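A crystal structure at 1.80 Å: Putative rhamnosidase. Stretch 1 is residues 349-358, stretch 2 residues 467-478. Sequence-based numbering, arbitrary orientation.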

# COMPACT_ATOMS: atom_id res chain seq x y z
N ASP A 349 -9.57 -8.64 2.23
CA ASP A 349 -9.73 -10.08 2.42
C ASP A 349 -10.86 -10.58 1.50
O ASP A 349 -12.07 -10.46 1.84
N TYR A 350 -10.49 -11.15 0.35
CA TYR A 350 -11.46 -11.47 -0.69
C TYR A 350 -12.54 -12.50 -0.30
O TYR A 350 -13.55 -12.64 -0.98
N ARG A 351 -12.30 -13.24 0.77
CA ARG A 351 -13.32 -14.14 1.31
C ARG A 351 -14.47 -13.31 1.91
O ARG A 351 -15.63 -13.70 1.82
N LYS A 352 -14.13 -12.17 2.51
CA LYS A 352 -15.13 -11.33 3.18
C LYS A 352 -15.69 -10.23 2.31
O LYS A 352 -16.89 -9.93 2.39
N ARG A 353 -14.84 -9.61 1.49
CA ARG A 353 -15.32 -8.50 0.66
C ARG A 353 -14.37 -8.28 -0.52
O ARG A 353 -13.16 -8.58 -0.45
N VAL A 354 -14.95 -7.81 -1.62
CA VAL A 354 -14.16 -7.30 -2.73
C VAL A 354 -14.73 -5.92 -3.06
O VAL A 354 -15.93 -5.69 -2.94
N GLN A 355 -13.88 -4.99 -3.48
CA GLN A 355 -14.33 -3.63 -3.76
C GLN A 355 -14.55 -3.49 -5.27
O GLN A 355 -13.77 -4.04 -6.04
N TYR A 356 -15.61 -2.81 -5.69
CA TYR A 356 -15.85 -2.57 -7.14
C TYR A 356 -15.70 -1.08 -7.47
O TYR A 356 -15.77 -0.19 -6.59
N GLN A 357 -15.45 -0.82 -8.75
CA GLN A 357 -15.21 0.54 -9.27
C GLN A 357 -16.35 0.91 -10.21
O GLN A 357 -16.95 0.03 -10.83
N THR A 358 -16.62 2.20 -10.30
CA THR A 358 -17.68 2.74 -11.16
C THR A 358 -17.04 3.76 -12.12
O THR A 358 -16.32 4.66 -11.67
N ASP A 467 -14.16 -19.02 -4.78
CA ASP A 467 -15.11 -18.68 -3.73
C ASP A 467 -15.64 -17.26 -3.98
O ASP A 467 -14.88 -16.36 -4.33
N VAL A 468 -16.95 -17.08 -3.83
CA VAL A 468 -17.59 -15.80 -4.02
C VAL A 468 -17.40 -14.98 -2.73
O VAL A 468 -17.75 -15.47 -1.64
N PRO A 469 -16.85 -13.75 -2.84
CA PRO A 469 -16.77 -12.87 -1.66
C PRO A 469 -18.14 -12.67 -1.05
O PRO A 469 -19.10 -12.53 -1.80
N GLU A 470 -18.20 -12.62 0.28
CA GLU A 470 -19.45 -12.37 1.00
C GLU A 470 -20.14 -11.06 0.60
O GLU A 470 -21.36 -11.00 0.51
N GLN A 471 -19.35 -10.02 0.36
CA GLN A 471 -19.88 -8.69 0.05
C GLN A 471 -19.11 -8.12 -1.14
O GLN A 471 -17.91 -8.32 -1.24
N ILE A 472 -19.83 -7.44 -2.03
CA ILE A 472 -19.23 -6.66 -3.12
C ILE A 472 -19.60 -5.21 -2.82
O ILE A 472 -20.79 -4.84 -2.82
N VAL A 473 -18.59 -4.39 -2.49
CA VAL A 473 -18.85 -3.06 -1.95
C VAL A 473 -18.14 -2.00 -2.77
O VAL A 473 -17.06 -2.27 -3.28
N ALA A 474 -18.75 -0.82 -2.93
CA ALA A 474 -18.13 0.27 -3.72
C ALA A 474 -16.83 0.65 -3.02
O ALA A 474 -16.79 0.72 -1.77
N GLN A 475 -15.76 0.85 -3.80
CA GLN A 475 -14.45 1.10 -3.21
C GLN A 475 -14.49 2.31 -2.27
O GLN A 475 -14.98 3.39 -2.64
N VAL A 476 -13.99 2.12 -1.06
CA VAL A 476 -14.03 3.16 -0.05
C VAL A 476 -12.83 4.12 -0.15
O VAL A 476 -12.99 5.34 -0.05
N ASP A 477 -11.62 3.57 -0.26
CA ASP A 477 -10.42 4.41 -0.40
C ASP A 477 -10.32 4.99 -1.82
O ASP A 477 -11.02 4.52 -2.72
N GLY A 478 -9.47 6.01 -2.02
CA GLY A 478 -9.15 6.49 -3.38
C GLY A 478 -8.39 5.43 -4.14
O GLY A 478 -7.38 4.94 -3.67

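Where the two strands run parallel, with side chains meeting along the two faces of the sheet, Val354 (chi1 p) sets CG1 3.7 Å from Pro469 CG and 4.1 Å from CG1 of Ile472 (m, t). Farther along the same face, Tyr356 (chi1 p, chi2 84°) swings its ring back over the partner strand: Tyr356 CD2 is 3.7 Å from Ile472 CG2, Tyr356 CZ is 3.7 Å from Ala474 CB, and Ala474 CA sits over the ring face, 3.8 Å from the centroid, in a CH-pi contact.

The other face carries Arg353, Gln355, Gln471 and Val473. Gln355 (m, t) rests CG 4.0 Å from Val473 CG2, and its amide reaches past Ala474. Gln355 OE1 accepts from Val476 N (2.9 Å). Gln355 NE2 donates to Asp477 OD1 (3.0 Å). Asp477 OD1 also accepts from Gln475 NE2 (3.1 Å), and Gln475 OE1 accepts from Gln357 NE2 (3.1 Å), linking the amides in a chain.

At the opposite end, Arg353 (p, t, p) brings NH2 within 3.6 Å of Gln471 NE2. A water there donates to Lys352 O (2.7 Å) and weakly to Glu470 OE1 (3.4 Å), and accepts from Gln471 NE2 (3.0 Å). The CA-to-CB bond of Arg351 points away, and Arg351 NE forms a salt bridge with Asp349 OD1 (2.9 Å).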

# COMPACT_ATOMS: atom_id res chain seq x y z
CB ASP A 349 -10.01 -10.43 3.90
CG ASP A 349 -10.33 -11.93 4.11
OD1 ASP A 349 -10.38 -12.73 3.15
OD2 ASP A 349 -10.57 -12.31 5.28
CB TYR A 350 -10.75 -11.94 -1.96
CG TYR A 350 -9.77 -10.92 -2.49
CD1 TYR A 350 -10.21 -9.73 -3.08
CD2 TYR A 350 -8.39 -11.14 -2.39
CE1 TYR A 350 -9.28 -8.78 -3.56
CE2 TYR A 350 -7.48 -10.21 -2.85
CZ TYR A 350 -7.93 -9.04 -3.47
OH TYR A 350 -6.98 -8.14 -3.93
CB ARG A 351 -12.73 -15.01 2.41
CG ARG A 351 -11.67 -16.01 1.95
CD ARG A 351 -10.80 -16.49 3.10
NE ARG A 351 -9.80 -15.51 3.54
CZ ARG A 351 -8.94 -15.70 4.54
NH1 ARG A 351 -8.94 -16.85 5.20
NH2 ARG A 351 -8.06 -14.74 4.87
CB LYS A 352 -14.56 -10.77 4.48
CG LYS A 352 -14.26 -11.89 5.49
CD LYS A 352 -13.97 -11.35 6.86
CE LYS A 352 -13.82 -12.50 7.85
NZ LYS A 352 -13.76 -11.93 9.23
CB ARG A 353 -15.47 -7.21 1.48
CG ARG A 353 -14.15 -6.56 1.88
CD ARG A 353 -14.31 -5.37 2.81
NE ARG A 353 -14.80 -5.82 4.12
CZ ARG A 353 -16.02 -5.54 4.60
NH1 ARG A 353 -16.86 -4.77 3.90
NH2 ARG A 353 -16.39 -6.03 5.78
CB VAL A 354 -14.15 -8.26 -3.94
CG1 VAL A 354 -15.50 -8.35 -4.62
CG2 VAL A 354 -13.03 -7.88 -4.94
CB GLN A 355 -13.30 -2.61 -3.25
CG GLN A 355 -13.17 -2.65 -1.74
CD GLN A 355 -12.57 -1.39 -1.14
OE1 GLN A 355 -13.27 -0.60 -0.46
NE2 GLN A 355 -11.31 -1.20 -1.37
CB TYR A 356 -17.23 -3.10 -7.61
CG TYR A 356 -18.41 -2.26 -7.16
CD1 TYR A 356 -18.81 -1.11 -7.88
CD2 TYR A 356 -19.13 -2.60 -6.00
CE1 TYR A 356 -19.88 -0.34 -7.46
CE2 TYR A 356 -20.23 -1.84 -5.59
CZ TYR A 356 -20.60 -0.72 -6.32
OH TYR A 356 -21.65 0.07 -5.92
CB GLN A 357 -13.86 0.64 -10.03
CG GLN A 357 -12.60 0.34 -9.20
CD GLN A 357 -12.54 -1.07 -8.66
OE1 GLN A 357 -12.56 -2.05 -9.43
NE2 GLN A 357 -12.52 -1.20 -7.31
CB THR A 358 -18.76 3.46 -10.34
OG1 THR A 358 -19.33 2.55 -9.39
CG2 THR A 358 -19.89 3.97 -11.26
CB ASP A 467 -14.44 -18.74 -2.35
CG ASP A 467 -13.93 -20.14 -2.02
OD1 ASP A 467 -14.75 -21.08 -1.88
OD2 ASP A 467 -12.70 -20.31 -1.88
CB VAL A 468 -19.11 -15.96 -4.30
CG1 VAL A 468 -19.78 -14.61 -4.40
CG2 VAL A 468 -19.36 -16.77 -5.57
CB PRO A 469 -16.29 -11.52 -2.23
CG PRO A 469 -15.66 -11.85 -3.53
CD PRO A 469 -16.24 -13.15 -4.04
CB GLU A 470 -19.20 -12.41 2.52
CG GLU A 470 -18.93 -13.82 3.04
CD GLU A 470 -18.52 -13.88 4.51
OE1 GLU A 470 -18.99 -13.06 5.33
OE2 GLU A 470 -17.71 -14.77 4.87
CB GLN A 471 -19.66 -7.76 1.23
CG GLN A 471 -20.27 -8.23 2.54
CD GLN A 471 -20.20 -7.13 3.55
OE1 GLN A 471 -20.72 -6.03 3.32
NE2 GLN A 471 -19.52 -7.38 4.65
CB ILE A 472 -19.76 -7.12 -4.49
CG1 ILE A 472 -19.55 -8.64 -4.64
CG2 ILE A 472 -19.10 -6.32 -5.62
CD1 ILE A 472 -20.13 -9.26 -5.91
CB VAL A 473 -18.39 -2.95 -0.46
CG1 VAL A 473 -19.19 -3.94 0.40
CG2 VAL A 473 -16.91 -3.26 -0.32
CB ALA A 474 -19.04 1.50 -3.79
CB GLN A 475 -13.39 1.32 -4.31
CG GLN A 475 -12.01 1.57 -3.73
CD GLN A 475 -10.91 1.29 -4.72
OE1 GLN A 475 -11.15 1.15 -5.93
NE2 GLN A 475 -9.68 1.19 -4.21
CB VAL A 476 -14.06 2.53 1.37
CG1 VAL A 476 -13.92 3.63 2.44
CG2 VAL A 476 -15.33 1.68 1.53
CB ASP A 477 -9.16 3.59 -0.04
CG ASP A 477 -9.05 2.24 -0.81
OD1 ASP A 477 -10.06 1.53 -1.17
OD2 ASP A 477 -7.89 1.85 -1.04
O HOH W 1 -17.89 -9.84 4.92